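Local structure of glucose-1-phosphate thymidylyltransferase (Bacillus anthracis, 4ECM) at residues G35-P40 with T45-L50; Y39-V44 with G245-L250; I73-G78 with G83-F88; I28-G33 with G108-A113. The protein catalyses transfer of dTMP from dTTP to glucose 1-phosphate, giving dTDP-glucose and pyrophosphate, a step of dTDP-L-rhamnose biosynthesis. All coordinates share one frame; numbering follows the deposited sequence. Where two conformers were deposited one is given.

Contact 1. Residues G35-P40 with T45-L50. With POP (pyrophosphate 2-), chain C; DAU (2'deoxy-thymidine-5'-diphospho-alpha-D-glucose), chain B.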
# COMPACT_ATOMS: atom_id res chain seq x y z
N GLY A 35 -0.08 13.06 -12.85
CA GLY A 35 -1.53 13.16 -12.68
C GLY A 35 -1.95 14.49 -12.06
O GLY A 35 -3.09 14.63 -11.60
N SER A 36 -1.03 15.46 -12.07
CA SER A 36 -1.26 16.77 -11.44
C SER A 36 -2.51 17.47 -11.94
O SER A 36 -3.22 18.07 -11.15
CB SER A 36 -0.03 17.70 -11.61
OG SER A 36 0.22 17.99 -12.98
N ARG A 37 -2.80 17.38 -13.24
CA ARG A 37 -4.01 18.01 -13.78
C ARG A 37 -5.30 17.52 -13.12
O ARG A 37 -6.27 18.27 -13.04
CB ARG A 37 -4.12 17.80 -15.29
CG ARG A 37 -3.37 18.83 -16.13
CD ARG A 37 -3.41 18.48 -17.60
NE ARG A 37 -2.57 17.32 -17.87
CZ ARG A 37 -2.51 16.67 -19.04
NH1 ARG A 37 -3.27 17.06 -20.07
NH2 ARG A 37 -1.71 15.61 -19.16
N LEU A 38 -5.33 16.27 -12.68
CA LEU A 38 -6.51 15.70 -12.04
C LEU A 38 -6.49 15.78 -10.51
O LEU A 38 -7.41 15.31 -9.86
CB LEU A 38 -6.66 14.24 -12.48
CG LEU A 38 -6.90 14.00 -13.96
CD1 LEU A 38 -6.92 12.51 -14.29
CD2 LEU A 38 -8.20 14.66 -14.39
N TYR A 39 -5.46 16.39 -9.93
CA TYR A 39 -5.35 16.46 -8.47
C TYR A 39 -6.60 17.18 -7.91
O TYR A 39 -7.05 18.16 -8.48
CB TYR A 39 -4.05 17.16 -8.07
CG TYR A 39 -3.68 16.99 -6.61
CD1 TYR A 39 -2.87 15.92 -6.19
CD2 TYR A 39 -4.13 17.90 -5.65
CE1 TYR A 39 -2.54 15.76 -4.84
CE2 TYR A 39 -3.79 17.76 -4.31
CZ TYR A 39 -3.00 16.70 -3.90
OH TYR A 39 -2.69 16.59 -2.56
N PRO A 40 -7.16 16.69 -6.79
CA PRO A 40 -6.79 15.60 -5.89
C PRO A 40 -7.33 14.19 -6.14
O PRO A 40 -7.03 13.30 -5.35
CB PRO A 40 -7.34 16.09 -4.55
CG PRO A 40 -8.58 16.78 -4.92
CD PRO A 40 -8.34 17.42 -6.27
N THR A 45 -4.20 7.45 -5.78
CA THR A 45 -4.36 6.39 -6.77
C THR A 45 -3.36 6.23 -7.91
O THR A 45 -2.48 5.36 -7.85
CB THR A 45 -5.79 6.46 -7.35
OG1 THR A 45 -6.73 6.27 -6.28
CG2 THR A 45 -6.00 5.39 -8.43
N ASN A 46 -3.53 7.03 -8.95
CA ASN A 46 -2.76 6.95 -10.20
C ASN A 46 -3.84 7.04 -11.27
O ASN A 46 -4.81 6.29 -11.24
CB ASN A 46 -1.96 5.65 -10.34
CG ASN A 46 -1.19 5.58 -11.67
OD1 ASN A 46 -1.74 5.20 -12.71
ND2 ASN A 46 0.09 5.93 -11.63
N LYS A 47 -3.69 7.99 -12.18
CA LYS A 47 -4.74 8.28 -13.17
C LYS A 47 -5.27 7.06 -13.92
O LYS A 47 -6.46 6.91 -14.08
CB LYS A 47 -4.21 9.32 -14.16
CG LYS A 47 -5.06 9.50 -15.40
CD LYS A 47 -4.61 10.66 -16.28
CE LYS A 47 -3.21 10.51 -16.80
NZ LYS A 47 -2.93 11.49 -17.91
N HIS A 48 -4.36 6.17 -14.31
CA HIS A 48 -4.70 5.02 -15.11
C HIS A 48 -5.43 3.92 -14.37
O HIS A 48 -5.75 2.91 -14.96
CB HIS A 48 -3.45 4.50 -15.81
CG HIS A 48 -2.66 5.59 -16.46
ND1 HIS A 48 -1.58 6.18 -15.86
CD2 HIS A 48 -2.87 6.26 -17.62
CE1 HIS A 48 -1.13 7.15 -16.63
NE2 HIS A 48 -1.89 7.21 -17.71
N LEU A 49 -5.68 4.12 -13.08
CA LEU A 49 -6.45 3.17 -12.32
C LEU A 49 -7.81 3.79 -11.96
O LEU A 49 -8.61 3.17 -11.25
CB LEU A 49 -5.71 2.72 -11.06
CG LEU A 49 -4.37 2.04 -11.33
CD1 LEU A 49 -3.73 1.61 -9.99
CD2 LEU A 49 -4.53 0.83 -12.29
N LEU A 50 -8.08 5.00 -12.45
CA LEU A 50 -9.37 5.65 -12.24
C LEU A 50 -10.41 5.02 -13.18
O LEU A 50 -10.07 4.54 -14.27
CB LEU A 50 -9.29 7.15 -12.49
CG LEU A 50 -8.37 7.96 -11.57
CD1 LEU A 50 -8.42 9.45 -11.96
CD2 LEU A 50 -8.75 7.78 -10.10
P1 POP C . -0.31 15.39 -15.58
O1 POP C . 0.74 16.09 -14.76
O2 POP C . -1.69 15.70 -15.08
O3 POP C . -0.18 15.89 -17.00
O POP C . -0.05 13.80 -15.50
P2 POP C . 0.03 12.85 -16.82
O4 POP C . -1.16 13.15 -17.70
O5 POP C . -0.03 11.40 -16.39
O6 POP C . 1.30 13.12 -17.61
O6 DAU B . -3.20 12.28 -25.97
C6 DAU B . -2.52 12.46 -27.21
C5 DAU B . -1.33 13.39 -27.01
O5 DAU B . -0.51 12.82 -25.99
C4 DAU B . -0.53 13.57 -28.31
O4 DAU B . -1.32 14.22 -29.30
C3 DAU B . 0.74 14.39 -28.09
O3 DAU B . 1.50 14.41 -29.32
C2 DAU B . 1.55 13.73 -26.96
O2 DAU B . 2.71 14.51 -26.63
C1 DAU B . 0.69 13.54 -25.71
O1 DAU B . 0.37 14.82 -25.17
P2 DAU B . -0.03 14.98 -23.62
O3P DAU B . -1.44 14.50 -23.38
O4P DAU B . 0.41 16.35 -23.20
OPP DAU B . 0.93 13.88 -22.91
P DAU B . 0.90 13.62 -21.32
O1P DAU B . -0.50 13.85 -20.80
O2P DAU B . 2.05 14.33 -20.72
O5' DAU B . 1.16 12.03 -21.23
C5' DAU B . 0.16 11.13 -21.65
C4' DAU B . 0.34 9.70 -21.14
O4' DAU B . 1.68 9.23 -21.20
C3' DAU B . -0.16 9.51 -19.72
O3' DAU B . -1.09 8.43 -19.79
C2' DAU B . 1.05 9.12 -18.91
C1' DAU B . 2.09 8.72 -19.95
N11 DAU B . 3.43 9.29 -19.77
C61 DAU B . 3.56 10.71 -19.75
C51 DAU B . 4.71 11.30 -19.27
C5A DAU B . 4.87 12.81 -19.36
C21 DAU B . 4.40 8.53 -19.09
O21 DAU B . 4.24 7.20 -19.04
N31 DAU B . 5.54 9.08 -18.61
C41 DAU B . 5.74 10.43 -18.66
O41 DAU B . 6.87 10.96 -18.15
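Around the Arg37 guanidinium, pyrophosphate O3 and the dTDP-glucose oxygen O1P lie at the edge, near its plane, while Lys47 NZ stands obliquely, 4.5 Å from Arg37 NH2. The His48 ring likewise meets its ligand edge-on: NE2 is 2.5 Å from O3' of the deoxyribose, a hydrogen bond in which either atom may be the donor. The ring's other nitrogen, ND1, and the backbone N of His48 both reach Asn46 OD1 from one face of the amide, the second bond making an Asx turn. Arg37 bends at chi3 (-71°), which brings NE and NH2 edge-on to pyrophosphate; NH2 bonds to O3 and to O1P, each at 2.7 Å, and so bridges the two ligands. Lys47 crosses Leu38 at about a right angle, with CD 3.6 Å from Leu38 CD1, and leads NZ to pyrophosphate O4 and to a salt bridge with Asp132. Backbone N-H groups complete the grip, Gly35 N on the bridging oxygen O and Arg37 N on O2 (2.7 Å). These segments belong to the glycine-rich signature loop of sugar nucleotidyltransferases. The gathered cationic groups probably offset the charge on the diphosphates, consistent with stabilising pyrophosphate as it leaves.

Contact 2. Residues Y39-V44 with G245-L250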
# COMPACT_ATOMS: atom_id res chain seq x y z
N TYR A 39 -5.46 16.39 -9.93
CA TYR A 39 -5.35 16.46 -8.47
C TYR A 39 -6.60 17.18 -7.91
O TYR A 39 -7.05 18.16 -8.48
CB TYR A 39 -4.05 17.16 -8.07
CG TYR A 39 -3.68 16.99 -6.61
CD1 TYR A 39 -2.87 15.92 -6.19
CD2 TYR A 39 -4.13 17.90 -5.65
CE1 TYR A 39 -2.54 15.76 -4.84
CE2 TYR A 39 -3.79 17.76 -4.31
CZ TYR A 39 -3.00 16.70 -3.90
OH TYR A 39 -2.69 16.59 -2.56
N PRO A 40 -7.16 16.69 -6.79
CA PRO A 40 -6.79 15.60 -5.89
C PRO A 40 -7.33 14.19 -6.14
O PRO A 40 -7.03 13.30 -5.35
CB PRO A 40 -7.34 16.09 -4.55
CG PRO A 40 -8.58 16.78 -4.92
CD PRO A 40 -8.34 17.42 -6.27
N ILE A 41 -8.09 13.93 -7.20
CA ILE A 41 -8.60 12.56 -7.39
C ILE A 41 -7.46 11.59 -7.68
O ILE A 41 -7.68 10.37 -7.66
CB ILE A 41 -9.72 12.43 -8.46
CG1 ILE A 41 -9.23 12.83 -9.85
CG2 ILE A 41 -10.94 13.26 -8.06
CD1 ILE A 41 -10.28 12.62 -10.98
N THR A 42 -6.26 12.13 -7.94
CA THR A 42 -5.05 11.35 -8.21
C THR A 42 -4.01 11.49 -7.08
O THR A 42 -2.84 11.16 -7.26
CB THR A 42 -4.37 11.76 -9.56
OG1 THR A 42 -4.24 13.19 -9.62
CG2 THR A 42 -5.17 11.25 -10.78
N LYS A 43 -4.45 11.96 -5.92
CA LYS A 43 -3.57 12.15 -4.77
C LYS A 43 -2.95 10.85 -4.31
O LYS A 43 -1.76 10.79 -4.00
CB LYS A 43 -4.36 12.75 -3.60
CG LYS A 43 -3.58 13.00 -2.30
CD LYS A 43 -4.47 13.81 -1.31
CE LYS A 43 -3.80 14.11 0.02
NZ LYS A 43 -4.75 14.85 0.95
N VAL A 44 -3.76 9.81 -4.26
CA VAL A 44 -3.33 8.52 -3.80
C VAL A 44 -3.20 7.49 -4.91
O VAL A 44 -2.23 6.72 -4.93
CB VAL A 44 -4.36 7.95 -2.78
CG1 VAL A 44 -4.03 6.50 -2.40
CG2 VAL A 44 -4.44 8.85 -1.53
N GLY A 245 -7.06 12.85 -19.60
CA GLY A 245 -6.14 13.53 -18.67
C GLY A 245 -6.59 14.85 -18.04
O GLY A 245 -5.81 15.48 -17.32
N THR A 246 -7.83 15.27 -18.33
CA THR A 246 -8.42 16.47 -17.75
C THR A 246 -9.76 16.06 -17.18
O THR A 246 -10.34 15.07 -17.61
CB THR A 246 -8.68 17.56 -18.81
OG1 THR A 246 -9.63 17.08 -19.76
CG2 THR A 246 -7.36 17.98 -19.55
N HIS A 247 -10.29 16.82 -16.22
CA HIS A 247 -11.58 16.47 -15.67
C HIS A 247 -12.67 16.31 -16.71
O HIS A 247 -13.38 15.30 -16.72
CB HIS A 247 -12.01 17.45 -14.58
CG HIS A 247 -11.17 17.35 -13.35
ND1 HIS A 247 -11.24 16.28 -12.49
CD2 HIS A 247 -10.23 18.19 -12.84
CE1 HIS A 247 -10.38 16.46 -11.50
NE2 HIS A 247 -9.76 17.61 -11.69
N VAL A 248 -12.80 17.29 -17.60
CA VAL A 248 -13.82 17.24 -18.64
C VAL A 248 -13.64 16.05 -19.59
O VAL A 248 -14.61 15.37 -19.94
CB VAL A 248 -13.87 18.57 -19.45
CG1 VAL A 248 -14.83 18.46 -20.64
CG2 VAL A 248 -14.28 19.73 -18.54
N SER A 249 -12.40 15.78 -19.99
CA SER A 249 -12.13 14.68 -20.93
C SER A 249 -12.25 13.31 -20.25
O SER A 249 -12.66 12.33 -20.88
CB SER A 249 -10.80 14.88 -21.67
OG SER A 249 -9.68 14.79 -20.81
N LEU A 250 -11.91 13.25 -18.96
CA LEU A 250 -12.09 12.01 -18.19
C LEU A 250 -13.58 11.69 -18.10
O LEU A 250 -14.00 10.54 -18.27
CB LEU A 250 -11.49 12.14 -16.78
CG LEU A 250 -11.78 11.01 -15.79
CD1 LEU A 250 -11.18 9.67 -16.26
CD2 LEU A 250 -11.24 11.37 -14.40
O HOH W 1 -7.48 19.30 -10.96
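Tyr39 and His247 are the residues whose backbones come nearest, CA to CA 9.5 Å, where a type I turn from Pro40 to Lys43 faces the first turn of the helix that starts after the N-cap residue Thr246. Ile41 carries CG1 between its backbone N and carbonyl carbon (chi1 62°) and then extends, which carries CD1 to the helix. There CD1 meets Leu250 CD2 tip to tip at 3.8 Å. The same methyl lies obliquely to the imidazole of His247, 3.9 Å from CE1, as the two side chains run antiparallel past one another. At the NE2 corner of this ring a water lies in the ring plane, 2.9 Å from His247 NE2 and 2.8 Å from Tyr39 O, hydrogen-bonded to both and linking loop and helix without a direct bond. At the helix start, Thr246 OG1 and Ser249 OG are hydrogen-bonded at 2.5 Å, and Ser249 OG also bonds to Asp243. His247 rests on Leu38 and Ile41 on Leu50, while Arg54 and Phe266 of the second subunit pack against Ile41 and Pro40. The contact thus fastens the outer bend of the loop between strands 25-30 and 51-52 to the beginning of helix 247-256.

Contact 3. Residues I73-G78 with G83-F88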
# COMPACT_ATOMS: atom_id res chain seq x y z
N ILE A 73 3.38 -7.78 -23.13
CA ILE A 73 3.16 -6.36 -22.89
C ILE A 73 3.98 -5.82 -21.73
O ILE A 73 4.02 -6.42 -20.64
CB ILE A 73 1.68 -6.11 -22.53
CG1 ILE A 73 0.77 -6.64 -23.65
CG2 ILE A 73 1.43 -4.62 -22.26
CD1 ILE A 73 -0.70 -6.74 -23.30
N MET A 74 4.64 -4.69 -21.96
CA MET A 74 5.39 -4.03 -20.92
C MET A 74 4.59 -2.84 -20.40
O MET A 74 4.02 -2.07 -21.18
CB MET A 74 6.77 -3.59 -21.41
CG MET A 74 7.52 -2.72 -20.39
SD MET A 74 9.32 -2.75 -20.57
CE MET A 74 9.64 -4.41 -20.00
N ILE A 75 4.57 -2.68 -19.09
CA ILE A 75 3.85 -1.61 -18.41
C ILE A 75 4.87 -0.72 -17.72
O ILE A 75 5.68 -1.20 -16.92
CB ILE A 75 2.92 -2.18 -17.34
CG1 ILE A 75 1.92 -3.21 -17.94
CG2 ILE A 75 2.19 -1.05 -16.56
CD1 ILE A 75 0.91 -2.66 -18.84
N ILE A 76 4.82 0.58 -18.02
CA ILE A 76 5.70 1.56 -17.40
C ILE A 76 4.89 2.48 -16.48
O ILE A 76 3.85 3.01 -16.87
CB ILE A 76 6.37 2.44 -18.44
CG1 ILE A 76 7.19 1.60 -19.43
CG2 ILE A 76 7.26 3.52 -17.76
CD1 ILE A 76 8.34 0.81 -18.81
N THR A 77 5.34 2.66 -15.24
CA THR A 77 4.69 3.59 -14.32
C THR A 77 5.68 4.06 -13.28
O THR A 77 6.84 3.65 -13.29
CB THR A 77 3.42 2.98 -13.66
OG1 THR A 77 2.62 4.03 -13.08
CG2 THR A 77 3.79 1.93 -12.61
N GLY A 78 5.23 4.95 -12.40
CA GLY A 78 6.09 5.49 -11.32
C GLY A 78 6.30 4.49 -10.19
O GLY A 78 5.54 3.55 -10.02
N GLY A 83 2.68 -0.51 -7.07
CA GLY A 83 1.95 -1.44 -6.21
C GLY A 83 0.51 -1.62 -6.65
O GLY A 83 0.03 -2.74 -6.82
N ASP A 84 -0.18 -0.51 -6.84
CA ASP A 84 -1.59 -0.53 -7.22
C ASP A 84 -1.79 -1.02 -8.63
O ASP A 84 -2.71 -1.78 -8.89
CB ASP A 84 -2.22 0.84 -7.03
CG ASP A 84 -2.45 1.20 -5.56
OD1 ASP A 84 -2.44 0.29 -4.69
OD2 ASP A 84 -2.67 2.39 -5.29
N VAL A 85 -0.91 -0.63 -9.54
CA VAL A 85 -1.02 -1.07 -10.92
C VAL A 85 -0.87 -2.59 -10.97
O VAL A 85 -1.67 -3.29 -11.59
CB VAL A 85 0.01 -0.38 -11.82
CG1 VAL A 85 -0.02 -0.98 -13.22
CG2 VAL A 85 -0.25 1.15 -11.85
N VAL A 86 0.14 -3.10 -10.28
CA VAL A 86 0.37 -4.54 -10.25
C VAL A 86 -0.77 -5.27 -9.53
O VAL A 86 -1.15 -6.36 -9.94
CB VAL A 86 1.74 -4.87 -9.64
CG1 VAL A 86 1.88 -6.36 -9.42
CG2 VAL A 86 2.85 -4.33 -10.57
N SER A 87 -1.35 -4.66 -8.48
CA SER A 87 -2.46 -5.31 -7.80
C SER A 87 -3.60 -5.51 -8.76
O SER A 87 -4.32 -6.50 -8.65
CB SER A 87 -2.94 -4.53 -6.58
OG SER A 87 -1.92 -4.47 -5.60
N PHE A 88 -3.81 -4.58 -9.68
CA PHE A 88 -4.87 -4.77 -10.70
C PHE A 88 -4.50 -5.77 -11.79
O PHE A 88 -5.31 -6.64 -12.15
CB PHE A 88 -5.19 -3.48 -11.46
CG PHE A 88 -6.31 -2.68 -10.88
CD1 PHE A 88 -7.63 -3.04 -11.14
CD2 PHE A 88 -6.05 -1.52 -10.14
CE1 PHE A 88 -8.69 -2.28 -10.62
CE2 PHE A 88 -7.11 -0.75 -9.63
CZ PHE A 88 -8.43 -1.13 -9.87
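Val85 forks between Ile75 and Thr77, and with these two it makes the whole contact between strand and helix in a beta-alpha-beta unit: strand 72-77, helix 82-89 and strand 98-103, part of the Rossmann-like core of the nucleotidyltransferase fold. Val85 has the most surface buried here. Its CG1 branch is anti to the backbone N (chi1 173°) and leans to Ile75 CG2, 4.0 Å away, the two side chains crossing obliquely. Its other branch, CG2, reaches Thr77 CG2 tip to tip at 4.2 Å. Both are ordinary methyl-methyl distances. Ile75 and Thr77 are two positions apart on the strand, and both therefore turn the same way, to the helix side of the sheet. Thr77 divides its two branches by chemistry: chi1 of -164° sets OG1 anti to the backbone N and leaves the methyl for Val85, while OG1 hydrogen-bonds to Ala31 O of the neighbouring segment 28-33. Apolar cover continues from other parts of the fold. Ile75 also touches Tyr101 and Leu89, and Leu49 lies against Val85 and Phe88. The outer side of the helix is a subunit contact, where Val44 of the second subunit packs on Asp84, Ser87 and Phe88. One turn of this helix carries an extra internal bond: Gly83 O accepts from Ser87 N and from Ser87 OG, each at 2.9 Å, the two donors coming from opposite faces of the carbonyl plane.

Contact 4. Residues I28-G33 with G108-A113. With DAU (2'deoxy-thymidine-5'-diphospho-alpha-D-glucose), chain B; POP (pyrophosphate 2-), chain C.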
# COMPACT_ATOMS: atom_id res chain seq x y z
N ILE A 28 3.26 -2.06 -25.47
CA ILE A 28 3.78 -1.16 -24.45
C ILE A 28 2.67 -0.21 -24.00
O ILE A 28 2.04 0.43 -24.82
CB ILE A 28 4.95 -0.33 -24.99
CG1 ILE A 28 6.11 -1.27 -25.41
CG2 ILE A 28 5.43 0.67 -23.94
CD1 ILE A 28 7.23 -0.58 -26.16
N ILE A 29 2.40 -0.17 -22.69
CA ILE A 29 1.42 0.78 -22.16
C ILE A 29 2.19 1.72 -21.24
O ILE A 29 2.82 1.28 -20.28
CB ILE A 29 0.28 0.11 -21.35
CG1 ILE A 29 -0.45 -0.94 -22.17
CG2 ILE A 29 -0.73 1.19 -20.88
CD1 ILE A 29 -1.52 -1.70 -21.40
N LEU A 30 2.15 3.01 -21.56
CA LEU A 30 2.85 4.02 -20.79
C LEU A 30 1.84 4.57 -19.80
O LEU A 30 0.89 5.27 -20.18
CB LEU A 30 3.43 5.11 -21.71
CG LEU A 30 4.45 4.58 -22.72
CD1 LEU A 30 5.08 5.73 -23.50
CD2 LEU A 30 5.55 3.72 -22.04
N ALA A 31 2.05 4.25 -18.52
CA ALA A 31 1.10 4.63 -17.49
C ALA A 31 1.74 5.45 -16.38
O ALA A 31 1.29 5.40 -15.24
CB ALA A 31 0.42 3.38 -16.92
N GLY A 32 2.76 6.23 -16.72
CA GLY A 32 3.46 7.07 -15.76
C GLY A 32 2.83 8.45 -15.62
O GLY A 32 1.62 8.61 -15.75
N GLY A 33 3.67 9.45 -15.35
CA GLY A 33 3.17 10.81 -15.17
C GLY A 33 2.75 11.12 -13.74
O GLY A 33 2.56 10.22 -12.94
N GLY A 108 9.67 12.36 -16.80
CA GLY A 108 10.55 13.00 -17.77
C GLY A 108 10.12 12.91 -19.22
O GLY A 108 10.86 13.30 -20.11
N GLY A 109 8.93 12.38 -19.47
CA GLY A 109 8.41 12.35 -20.83
C GLY A 109 8.07 10.99 -21.40
O GLY A 109 8.61 9.96 -21.00
N ILE A 110 7.15 11.02 -22.35
CA ILE A 110 6.69 9.85 -23.06
C ILE A 110 7.87 9.11 -23.71
O ILE A 110 7.95 7.89 -23.61
CB ILE A 110 5.66 10.23 -24.13
CG1 ILE A 110 4.36 10.67 -23.45
CG2 ILE A 110 5.39 9.04 -25.08
CD1 ILE A 110 3.43 11.39 -24.38
N ALA A 111 8.75 9.86 -24.37
CA ALA A 111 9.88 9.32 -25.08
C ALA A 111 10.86 8.66 -24.11
O ALA A 111 11.41 7.61 -24.41
CB ALA A 111 10.56 10.42 -25.91
N GLN A 112 11.02 9.27 -22.95
CA GLN A 112 11.88 8.72 -21.89
C GLN A 112 11.31 7.36 -21.38
O GLN A 112 12.04 6.39 -21.19
CB GLN A 112 11.92 9.70 -20.71
CG GLN A 112 12.89 9.30 -19.60
CD GLN A 112 12.80 10.23 -18.39
OE1 GLN A 112 11.76 10.32 -17.72
NE2 GLN A 112 13.92 10.89 -18.07
N ALA A 113 10.00 7.33 -21.15
CA ALA A 113 9.32 6.13 -20.69
C ALA A 113 9.50 5.02 -21.72
O ALA A 113 9.84 3.88 -21.38
CB ALA A 113 7.83 6.42 -20.44
O6 DAU B . -3.20 12.28 -25.97
C6 DAU B . -2.52 12.46 -27.21
C5 DAU B . -1.33 13.39 -27.01
O5 DAU B . -0.51 12.82 -25.99
C4 DAU B . -0.53 13.57 -28.31
O4 DAU B . -1.32 14.22 -29.30
C3 DAU B . 0.74 14.39 -28.09
O3 DAU B . 1.50 14.41 -29.32
C2 DAU B . 1.55 13.73 -26.96
O2 DAU B . 2.71 14.51 -26.63
C1 DAU B . 0.69 13.54 -25.71
O1 DAU B . 0.37 14.82 -25.17
P2 DAU B . -0.03 14.98 -23.62
O3P DAU B . -1.44 14.50 -23.38
O4P DAU B . 0.41 16.35 -23.20
OPP DAU B . 0.93 13.88 -22.91
P DAU B . 0.90 13.62 -21.32
O1P DAU B . -0.50 13.85 -20.80
O2P DAU B . 2.05 14.33 -20.72
O5' DAU B . 1.16 12.03 -21.23
C5' DAU B . 0.16 11.13 -21.65
C4' DAU B . 0.34 9.70 -21.14
O4' DAU B . 1.68 9.23 -21.20
C3' DAU B . -0.16 9.51 -19.72
O3' DAU B . -1.09 8.43 -19.79
C2' DAU B . 1.05 9.12 -18.91
C1' DAU B . 2.09 8.72 -19.95
N11 DAU B . 3.43 9.29 -19.77
C61 DAU B . 3.56 10.71 -19.75
C51 DAU B . 4.71 11.30 -19.27
C5A DAU B . 4.87 12.81 -19.36
C21 DAU B . 4.40 8.53 -19.09
O21 DAU B . 4.24 7.20 -19.04
N31 DAU B . 5.54 9.08 -18.61
C41 DAU B . 5.74 10.43 -18.66
O41 DAU B . 6.87 10.96 -18.15
P1 POP C . -0.31 15.39 -15.58
O1 POP C . 0.74 16.09 -14.76
O2 POP C . -1.69 15.70 -15.08
O3 POP C . -0.18 15.89 -17.00
O POP C . -0.05 13.80 -15.50
P2 POP C . 0.03 12.85 -16.82
O4 POP C . -1.16 13.15 -17.70
O5 POP C . -0.03 11.40 -16.39
O6 POP C . 1.30 13.12 -17.61
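Leu30 fills the angle between Ile110 and Ala113, joining the end of strand 25-30, the central strand leading into the glycine-rich loop of this Rossmann-like nucleotidyltransferase fold, to the start of helix 110-115. Followed outward, its side chain touches ligand first and protein next. CB lies 3.5 Å from O21, the 2-keto oxygen of the thymine in dTDP-glucose. CG stands anti to the carbonyl carbon (chi1 -60°), and beyond it the two methyls part over the helix. CD1 comes to the backbone at Ile110 O and, 3.7 Å away, to Ile110 CG2, with the two side chains crossing at about a right angle. CD2 goes further along the helix to Ala113 CB at 3.9 Å. Val128 and Leu130 of strand 125-130 and Ile76 of strand 72-77 also touch Leu30. Ile110 uses its other branch for the ligand: CG1 packs beside O4' and C61, and CD1 is 3.7 Å from C1 of the glucose. Ala113 CB closes on O21 as well, so a mostly apolar wall supports one side of the nucleoside. Backbone N-H groups of two glycines bind the keto oxygens of the base. Gly32 N gives a hydrogen bond to O21 at 2.9 Å, and on the other side of N31 Gly109 N, the helix N-cap residue, gives one to the 4-keto oxygen O41 at 2.8 Å, with an N-H...O angle of 148°.

Contacts 1 and 4 hold the ligands from two directions: contact 1 grips pyrophosphate and the diphosphate and deoxyribose of dTDP-glucose, contact 4 the thymine, their centres about 15 Å apart. Contact 2 shares Tyr39 and Pro40 with contact 1, centre to centre about 5 Å, and touches it; Thr42 OG1 probably hydrogen-bonds to Gly35 O at 2.7 Å. Contact 3 belongs to the same sheet as contact 4 through adjacent strands 72-77 and 25-30, where Ile76 O and Ala31 N are 2.7 Å apart. It also meets contact 1, Leu49 CD1 lying 3.4 Å from Asp84 CB. Contacts 1, 2 and 3 each touch the second subunit, so the phosphate-binding loop lies close to the oligomer interface.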